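Local coordinates for protein D-alanyl transferase DltD (PDB 6O93) that probably transfers D-alanine in the D-alanylation of lipoteichoic acid, a step of cell-wall biogenesis in Gram-positive bacteria, at residues Phe240-Gly245 against Ala345-Leu350. Sequence-based numbering, arbitrary orientation.
Sequences FEISNG and ADTIHL. With PO4 (phosphate ion), chain G.
The irregular segment 240-245, which becomes helical at N244, lies beside the tight loop 345-350, and the two backbones come nearest at I242 and D346, whose CA atoms are 4.2 Å apart. One carbonyl oxygen joins them: A345 O accepts both the backbone N of S243, at 3.1 Å and rather bent (143°), and its side-chain OG, at 2.6 Å. Both donors lie in the carbonyl plane. The hydroxyl sits on a lone pair, placed there because OG turns back beside its own backbone N (chi1 -65°). S243 stands at the N-cap position of helix 244-251, but its hydroxyl is spent on A345 O and makes no capping bond. Next to this paired bond, the I242 side chain crosses those of D346 and T347 obliquely: CG2 rests on D346 CB, and the tip CD1 reaches T347 CG2 at 3.6 Å. T347 OG1, in the crowded position between backbone N and carbonyl carbon, hydrogen-bonds a phosphate ion, probably from the crystallisation liquor, with OG1 to O2 only 2.5 Å.

Within 345-350, D346 shows how an acid can position a histidine. D346 OD1 closes an Asx turn by accepting I348 N and also takes H349 N, while its syn lone pair receives H349 ND1 at 2.8 Å, nearly in the ring plane. Three donors should favour a charged carboxylate. H349 NE2 in turn bonds S47 OG, consistent with a Ser-His-Asp triad as in SGNH hydrolases.

The pair thus joins the start of helix 244-251 to the loop between strand 331-333 and helix 352-367; W301 of helix 299-305 touches both I242 and T347, and W352 packs on S243.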
loop_
_atom_site.group_PDB
_atom_site.type_symbol
_atom_site.label_atom_id
_atom_site.label_comp_id
_atom_site.label_asym_id
_atom_site.label_seq_id
_atom_site.Cartn_x
_atom_site.Cartn_y
_atom_site.Cartn_z
ATOM N N PHE A 240 -17.344 20.745 1.295
ATOM C CA PHE A 240 -16.925 19.567 0.549
ATOM C C PHE A 240 -16.790 18.329 1.427
ATOM O O PHE A 240 -16.293 17.302 0.955
ATOM C CB PHE A 240 -15.601 19.844 -0.165
ATOM C CG PHE A 240 -15.654 21.022 -1.096
ATOM C CD1 PHE A 240 -16.192 20.894 -2.364
ATOM C CD2 PHE A 240 -15.168 22.257 -0.701
ATOM C CE1 PHE A 240 -16.246 21.977 -3.223
ATOM C CE2 PHE A 240 -15.220 23.343 -1.555
ATOM C CZ PHE A 240 -15.758 23.203 -2.816
ATOM N N GLU A 241 -17.225 18.400 2.684
ATOM C CA GLU A 241 -17.084 17.288 3.627
ATOM C C GLU A 241 -15.622 16.871 3.774
ATOM O O GLU A 241 -15.303 15.686 3.876
ATOM C CB GLU A 241 -17.946 16.093 3.214
ATOM C CG GLU A 241 -19.444 16.317 3.383
ATOM C CD GLU A 241 -20.247 15.033 3.259
ATOM O OE1 GLU A 241 -19.633 13.947 3.181
ATOM O OE2 GLU A 241 -21.494 15.110 3.244
ATOM N N ILE A 242 -14.727 17.858 3.789
ATOM C CA ILE A 242 -13.297 17.633 3.977
ATOM C C ILE A 242 -12.928 18.009 5.404
ATOM O O ILE A 242 -13.483 18.960 5.970
ATOM C CB ILE A 242 -12.470 18.442 2.957
ATOM C CG1 ILE A 242 -12.745 17.938 1.537
ATOM C CG2 ILE A 242 -10.984 18.351 3.284
ATOM C CD1 ILE A 242 -12.177 18.828 0.445
ATOM N N SER A 243 -11.994 17.262 5.990
ATOM C CA SER A 243 -11.550 17.550 7.348
ATOM C C SER A 243 -11.080 18.996 7.457
ATOM O O SER A 243 -10.452 19.534 6.541
ATOM C CB SER A 243 -10.426 16.596 7.754
ATOM O OG SER A 243 -10.893 15.260 7.821
ATOM N N ASN A 244 -11.390 19.623 8.594
ATOM C CA ASN A 244 -11.118 21.048 8.763
ATOM C C ASN A 244 -9.643 21.363 8.545
ATOM O O ASN A 244 -9.299 22.272 7.780
ATOM C CB ASN A 244 -11.562 21.503 10.155
ATOM C CG ASN A 244 -13.068 21.483 10.321
ATOM O OD1 ASN A 244 -13.813 21.538 9.344
ATOM N ND2 ASN A 244 -13.523 21.409 11.567
ATOM N N GLY A 245 -8.756 20.627 9.217
ATOM C CA GLY A 245 -7.332 20.893 9.080
ATOM C C GLY A 245 -6.847 20.734 7.653
ATOM O O GLY A 245 -6.156 21.603 7.116
ATOM N N ALA A 345 -12.029 10.919 4.488
ATOM C CA ALA A 345 -11.526 11.883 5.458
ATOM C C ALA A 345 -11.294 13.243 4.822
ATOM O O ALA A 345 -11.415 14.271 5.496
ATOM C CB ALA A 345 -10.227 11.374 6.086
ATOM N N ASP A 346 -10.966 13.267 3.534
ATOM C CA ASP A 346 -10.701 14.514 2.834
ATOM C C ASP A 346 -10.984 14.329 1.348
ATOM O O ASP A 346 -12.090 13.924 0.976
ATOM C CB ASP A 346 -9.261 14.971 3.090
ATOM C CG ASP A 346 -8.254 13.846 2.936
ATOM O OD1 ASP A 346 -8.192 13.236 1.847
ATOM O OD2 ASP A 346 -7.521 13.573 3.910
ATOM N N THR A 347 -10.004 14.604 0.489
ATOM C CA THR A 347 -10.251 14.550 -0.946
ATOM C C THR A 347 -10.118 13.134 -1.493
ATOM O O THR A 347 -10.938 12.709 -2.313
ATOM C CB THR A 347 -9.293 15.491 -1.676
ATOM O OG1 THR A 347 -7.949 15.228 -1.256
ATOM C CG2 THR A 347 -9.646 16.944 -1.384
ATOM N N ILE A 348 -9.110 12.384 -1.048
ATOM C CA ILE A 348 -8.807 11.100 -1.671
ATOM C C ILE A 348 -8.532 10.013 -0.640
ATOM O O ILE A 348 -8.364 8.843 -0.998
ATOM C CB ILE A 348 -7.608 11.235 -2.629
ATOM C CG1 ILE A 348 -6.368 11.719 -1.870
ATOM C CG2 ILE A 348 -7.941 12.191 -3.769
ATOM C CD1 ILE A 348 -5.103 11.697 -2.702
ATOM N N HIS A 349 -8.486 10.377 0.639
ATOM C CA HIS A 349 -8.100 9.450 1.696
ATOM C C HIS A 349 -9.332 8.908 2.412
ATOM O O HIS A 349 -10.223 9.674 2.792
ATOM C CB HIS A 349 -7.169 10.135 2.697
ATOM C CG HIS A 349 -5.899 10.637 2.086
ATOM N ND1 HIS A 349 -5.714 11.955 1.730
ATOM C CD2 HIS A 349 -4.755 9.993 1.756
ATOM C CE1 HIS A 349 -4.506 12.104 1.213
ATOM N NE2 HIS A 349 -3.905 10.928 1.217
ATOM N N LEU A 350 -9.371 7.586 2.593
ATOM C CA LEU A 350 -10.451 6.955 3.337
ATOM C C LEU A 350 -10.602 7.603 4.705
ATOM O O LEU A 350 -9.622 8.023 5.329
ATOM C CB LEU A 350 -10.185 5.456 3.504
ATOM C CG LEU A 350 -10.383 4.579 2.267
ATOM C CD1 LEU A 350 -9.765 3.206 2.490
ATOM C CD2 LEU A 350 -11.859 4.450 1.933
HETATM P P PO4 G . -6.640 16.271 -4.589
HETATM O O1 PO4 G . -5.555 15.583 -5.386
HETATM O O2 PO4 G . -6.479 15.931 -3.126
HETATM O O3 PO4 G . -7.989 15.801 -5.076
HETATM O O4 PO4 G . -6.533 17.767 -4.771
#